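Local atomic coordinates of possible MarR-transcriptional regulator (Streptomyces coelicolor, PDB entry 4B8X), a protein that is of unknown physiological function but, as a winged-helix member of the MarR family, probably binds DNA and regulates transcription. Residues A36-L41 against T71-L75; S78-A82 against A95-G101. All blocks are in the same frame, centred on the assembly; numbering follows the deposited sequence.

Contact 1 (A36-L41 against T71-L75)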
loop_
_atom_site.group_PDB
_atom_site.type_symbol
_atom_site.label_atom_id
_atom_site.label_comp_id
_atom_site.label_asym_id
_atom_site.label_seq_id
_atom_site.Cartn_x
_atom_site.Cartn_y
_atom_site.Cartn_z
ATOM N N ALA A 36 8.812 -6.216 -0.896
ATOM C CA ALA A 36 9.727 -5.089 -0.742
ATOM C C ALA A 36 11.192 -5.548 -0.899
ATOM O O ALA A 36 12.015 -4.874 -1.536
ATOM C CB ALA A 36 9.517 -4.416 0.613
ATOM N N ARG A 37 11.536 -6.677 -0.311
ATOM C CA ARG A 37 12.896 -7.184 -0.443
ATOM C C ARG A 37 13.192 -7.673 -1.857
ATOM O O ARG A 37 14.294 -7.475 -2.375
ATOM C CB ARG A 37 13.188 -8.262 0.600
ATOM C CG ARG A 37 13.105 -7.693 2.015
ATOM C CD ARG A 37 13.942 -8.478 3.008
ATOM N NE ARG A 37 13.363 -9.782 3.348
ATOM C CZ ARG A 37 12.427 -9.984 4.275
ATOM N NH1 ARG A 37 11.876 -8.960 4.904
ATOM N NH2 ARG A 37 12.002 -11.212 4.527
ATOM N N TYR A 38 12.194 -8.277 -2.494
ATOM C CA TYR A 38 12.293 -8.666 -3.891
ATOM C C TYR A 38 12.581 -7.448 -4.756
ATOM O O TYR A 38 13.462 -7.496 -5.611
ATOM C CB TYR A 38 10.998 -9.386 -4.309
ATOM C CG TYR A 38 10.864 -9.536 -5.798
ATOM C CD1 TYR A 38 11.536 -10.562 -6.461
ATOM C CD2 TYR A 38 10.096 -8.662 -6.544
ATOM C CE1 TYR A 38 11.445 -10.680 -7.828
ATOM C CE2 TYR A 38 10.002 -8.753 -7.913
ATOM C CZ TYR A 38 10.660 -9.772 -8.551
ATOM O OH TYR A 38 10.560 -9.871 -9.902
ATOM N N GLU A 39 11.847 -6.364 -4.541
ATOM C CA GLU A 39 12.029 -5.178 -5.362
ATOM C C GLU A 39 13.440 -4.621 -5.231
ATOM O O GLU A 39 14.017 -4.120 -6.196
ATOM C CB GLU A 39 11.012 -4.104 -5.009
ATOM C CG GLU A 39 9.566 -4.468 -5.325
ATOM C CD GLU A 39 8.574 -3.453 -4.744
ATOM O OE1 GLU A 39 8.428 -3.303 -3.495
ATOM O OE2 GLU A 39 7.929 -2.803 -5.556
ATOM N N ALA A 40 14.002 -4.677 -4.035
ATOM C CA ALA A 40 15.375 -4.196 -3.834
ATOM C C ALA A 40 16.390 -5.045 -4.628
ATOM O O ALA A 40 17.333 -4.507 -5.248
ATOM C CB ALA A 40 15.723 -4.174 -2.355
ATOM N N LEU A 41 16.215 -6.364 -4.612
ATOM C CA LEU A 41 17.088 -7.244 -5.384
ATOM C C LEU A 41 16.963 -6.936 -6.873
ATOM O O LEU A 41 17.974 -6.876 -7.589
ATOM C CB LEU A 41 16.769 -8.711 -5.165
ATOM C CG LEU A 41 17.086 -9.270 -3.779
ATOM C CD1 LEU A 41 16.567 -10.682 -3.617
ATOM C CD2 LEU A 41 18.590 -9.233 -3.532
ATOM N N THR A 71 15.477 -3.762 5.054
ATOM C CA THR A 71 15.480 -4.608 3.853
ATOM C C THR A 71 16.855 -5.140 3.483
ATOM O O THR A 71 17.019 -6.363 3.279
ATOM C CB THR A 71 14.854 -3.828 2.687
ATOM O OG1 THR A 71 13.448 -3.820 2.890
ATOM C CG2 THR A 71 15.192 -4.452 1.304
ATOM N N VAL A 72 17.833 -4.253 3.407
ATOM C CA VAL A 72 19.200 -4.648 3.051
ATOM C C VAL A 72 19.747 -5.600 4.090
ATOM O O VAL A 72 20.358 -6.606 3.745
ATOM C CB VAL A 72 20.129 -3.422 2.890
ATOM C CG1 VAL A 72 21.623 -3.821 2.830
ATOM C CG2 VAL A 72 19.743 -2.622 1.644
ATOM N N ASP A 73 19.525 -5.293 5.370
ATOM C CA ASP A 73 20.132 -6.102 6.431
ATOM C C ASP A 73 19.450 -7.505 6.418
ATOM O O ASP A 73 20.117 -8.527 6.626
ATOM C CB ASP A 73 20.165 -5.360 7.796
ATOM C CG ASP A 73 21.298 -4.285 7.881
ATOM O OD1 ASP A 73 22.023 -4.034 6.897
ATOM O OD2 ASP A 73 21.484 -3.653 8.965
ATOM N N ARG A 74 18.151 -7.602 6.124
ATOM C CA ARG A 74 17.499 -8.914 6.007
ATOM C C ARG A 74 17.989 -9.694 4.767
ATOM O O ARG A 74 18.078 -10.919 4.785
ATOM C CB ARG A 74 15.970 -8.772 5.981
ATOM C CG ARG A 74 15.347 -8.236 7.267
ATOM C CD ARG A 74 15.280 -9.295 8.351
ATOM N NE ARG A 74 14.754 -10.565 7.862
ATOM C CZ ARG A 74 13.618 -11.123 8.267
ATOM N NH1 ARG A 74 12.861 -10.535 9.189
ATOM N NH2 ARG A 74 13.245 -12.283 7.750
ATOM N N LEU A 75 18.318 -8.980 3.693
ATOM C CA LEU A 75 18.895 -9.609 2.505
ATOM C C LEU A 75 20.303 -10.116 2.834
ATOM O O LEU A 75 20.690 -11.195 2.371
ATOM C CB LEU A 75 18.907 -8.671 1.295
ATOM C CG LEU A 75 17.508 -8.377 0.732
ATOM C CD1 LEU A 75 17.569 -7.206 -0.253
ATOM C CD2 LEU A 75 16.891 -9.605 0.076
HETATM O O HOH W 1 15.358 -11.798 2.881
HETATM O O HOH W 2 12.390 -5.764 4.871
#

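Contact 2 (S78-A82 against A95-G101)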
loop_
_atom_site.group_PDB
_atom_site.type_symbol
_atom_site.label_atom_id
_atom_site.label_comp_id
_atom_site.label_asym_id
_atom_site.label_seq_id
_atom_site.Cartn_x
_atom_site.Cartn_y
_atom_site.Cartn_z
ATOM N N SER A 78 20.160 -13.317 4.809
ATOM C CA SER A 78 19.841 -14.437 3.916
ATOM C C SER A 78 20.965 -14.781 2.892
ATOM O O SER A 78 20.803 -15.712 2.072
ATOM C CB SER A 78 18.532 -14.144 3.133
ATOM O OG SER A 78 17.430 -13.864 4.007
ATOM N N GLY A 79 22.076 -14.042 2.925
ATOM C CA GLY A 79 23.164 -14.254 1.965
ATOM C C GLY A 79 22.945 -13.740 0.558
ATOM O O GLY A 79 23.678 -14.119 -0.359
ATOM N N LEU A 80 21.963 -12.855 0.402
ATOM C CA LEU A 80 21.559 -12.376 -0.927
ATOM C C LEU A 80 22.195 -11.040 -1.328
ATOM O O LEU A 80 22.192 -10.696 -2.518
ATOM C CB LEU A 80 20.031 -12.281 -0.983
ATOM C CG LEU A 80 19.281 -13.547 -0.544
ATOM C CD1 LEU A 80 17.779 -13.329 -0.707
ATOM C CD2 LEU A 80 19.733 -14.828 -1.261
ATOM N N VAL A 81 22.704 -10.295 -0.349
ATOM C CA VAL A 81 23.358 -9.034 -0.540
ATOM C C VAL A 81 24.552 -9.005 0.432
ATOM O O VAL A 81 24.533 -9.674 1.471
ATOM C CB VAL A 81 22.366 -7.877 -0.225
ATOM C CG1 VAL A 81 23.067 -6.528 -0.000
ATOM C CG2 VAL A 81 21.320 -7.801 -1.327
ATOM N N ALA A 82 25.564 -8.235 0.065
ATOM C CA ALA A 82 26.684 -7.878 0.924
ATOM C C ALA A 82 26.813 -6.355 1.007
ATOM O O ALA A 82 26.502 -5.651 0.077
ATOM C CB ALA A 82 27.972 -8.491 0.373
ATOM N N ALA A 95 25.369 -1.469 -1.089
ATOM C CA ALA A 95 24.775 -2.790 -1.078
ATOM C C ALA A 95 25.007 -3.460 -2.439
ATOM O O ALA A 95 24.759 -2.836 -3.453
ATOM C CB ALA A 95 23.284 -2.715 -0.767
ATOM N N THR A 96 25.499 -4.702 -2.447
ATOM C CA THR A 96 25.831 -5.428 -3.673
ATOM C C THR A 96 25.122 -6.778 -3.649
ATOM O O THR A 96 25.232 -7.512 -2.684
ATOM C CB THR A 96 27.348 -5.653 -3.783
ATOM O OG1 THR A 96 28.043 -4.410 -3.600
ATOM C CG2 THR A 96 27.692 -6.279 -5.130
ATOM N N ILE A 97 24.411 -7.114 -4.730
ATOM C CA ILE A 97 23.753 -8.419 -4.805
ATOM C C ILE A 97 24.794 -9.514 -4.996
ATOM O O ILE A 97 25.746 -9.354 -5.766
ATOM C CB ILE A 97 22.683 -8.436 -5.925
ATOM C CG1 ILE A 97 21.785 -9.665 -5.827
ATOM C CG2 ILE A 97 23.329 -8.284 -7.301
ATOM C CD1 ILE A 97 20.577 -9.587 -6.745
ATOM N N THR A 98 24.609 -10.617 -4.281
ATOM C CA THR A 98 25.497 -11.756 -4.363
ATOM C C THR A 98 25.019 -12.701 -5.483
ATOM O O THR A 98 23.910 -12.574 -5.993
ATOM C CB THR A 98 25.523 -12.536 -3.051
ATOM O OG1 THR A 98 24.235 -13.140 -2.837
ATOM C CG2 THR A 98 25.912 -11.629 -1.856
ATOM N N ASP A 99 25.850 -13.657 -5.850
ATOM C CA ASP A 99 25.411 -14.684 -6.799
ATOM C C ASP A 99 24.170 -15.458 -6.309
ATOM O O ASP A 99 23.266 -15.736 -7.095
ATOM C CB ASP A 99 26.554 -15.661 -7.133
ATOM C CG ASP A 99 27.638 -15.043 -7.999
ATOM O OD1 ASP A 99 27.468 -13.922 -8.527
ATOM O OD2 ASP A 99 28.680 -15.704 -8.156
ATOM N N LYS A 100 24.105 -15.763 -5.015
ATOM C CA LYS A 100 22.913 -16.401 -4.451
ATOM C C LYS A 100 21.702 -15.464 -4.605
ATOM O O LYS A 100 20.612 -15.901 -4.972
ATOM C CB LYS A 100 23.148 -16.779 -2.987
ATOM C CG LYS A 100 21.959 -17.492 -2.371
ATOM C CD LYS A 100 22.214 -17.798 -0.905
ATOM C CE LYS A 100 21.080 -18.584 -0.258
ATOM N NZ LYS A 100 21.163 -18.634 1.242
ATOM N N GLY A 101 21.906 -14.168 -4.357
ATOM C CA GLY A 101 20.864 -13.166 -4.582
ATOM C C GLY A 101 20.338 -13.170 -6.000
ATOM O O GLY A 101 19.126 -13.090 -6.238
HETATM O O HOH W 3 28.863 -3.986 -1.181
#

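Contact 1 (A36-L41 against T71-L75)
Two helices cross almost at right angles here, helix 35-45 lying against helix 65-77 in the helical part of the winged-helix domain. The axes of the short segments approach to 9.8 Å at 83°. Small Ala40 faces the other helix, its CB 3.7 Å from Thr71 CG2 and 4.1 Å from Leu75 CD1, while Arg37 and Leu75 supply most of the buried surface. Deeper in, Leu41 CD1 meets Leu75 CD2 at 3.9 Å, and both leucines also touch Val81 of the following strand. Toward solvent, Arg37 reaches across helix 65-77, past Thr71, its CD 3.6 Å from Arg74 CB. The two guanidiniums stack, centres 4.3 Å apart and planes at 26°, despite their like charge; Arg37 NH2 also bonds to Gly32 O. One water joins Arg37 NH1 to Thr71 OG1, and another takes a bond from Arg37 NE and gives a weak one to Arg74 O. Helix 35-45 packed across the second helix of the helix-turn-helix (54-61 and 65-77) forms the three-helix core of a winged-helix domain; helix 65-77 corresponds to MarR recognition helices and probably faces DNA.

Contact 2 (S78-A82 against A95-G101)
Thr98 OG1 donates to Gly79 O at 2.7 Å and accepts from Gly101 N at 3.0 Å, so one hydroxyl both N-caps helix 99-114 and ties it to the turn after helix 65-77. Next to it, Thr98 N bonds to Leu80 O at 3.0 Å. Beyond it the strands pair, Ala82 with Thr96 as an antiparallel hydrogen-bonded pair, with Ala82 N to Thr96 O and Thr96 N to Ala82 O both 2.9 Å. Extended Lys100 reaches Ser78 O with NZ at 3.1 Å, its CG packing 3.6 Å from Leu80 CD2. Gly79, with positive phi, closes a Schellman motif, while Gly101 CA lies 3.5 Å from Leu80 O, where a side chain would clash. On the buried face, Val81 CG1 touches Ala95 CB at 3.9 Å; Val81 and Ile97 form the non-hydrogen-bonded pair and both also meet Leu41. Mostly backbone bonding thus fixes the base of the wing hairpin, and the threonine and lysine extend that bonding to the helix ends beside it.

In the fold
The two contacts follow in series along the chain, their centres 10 Å apart, and helix 65-77 connects them: it supplies residues 71-75 to contact 1 and runs into the turn that opens contact 2. Leu75 O and Leu80 N, 2.9 Å apart, probably form a hydrogen bond at this passage. A shared hydrophobic core also spans both, as Leu41 CD2 packs 3.8 Å from both Val81 CG2 and Ile97 CD1. Contact 1 thus sets helix 35-45 against the probable recognition helix, and contact 2 pairs strands 81-85 and 93-97 at the base of the wing and ties the turn after helix 65-77 to the start of helix 99-114. Together they hold helix and wing in one compact unit, consistent with joint presentation to DNA.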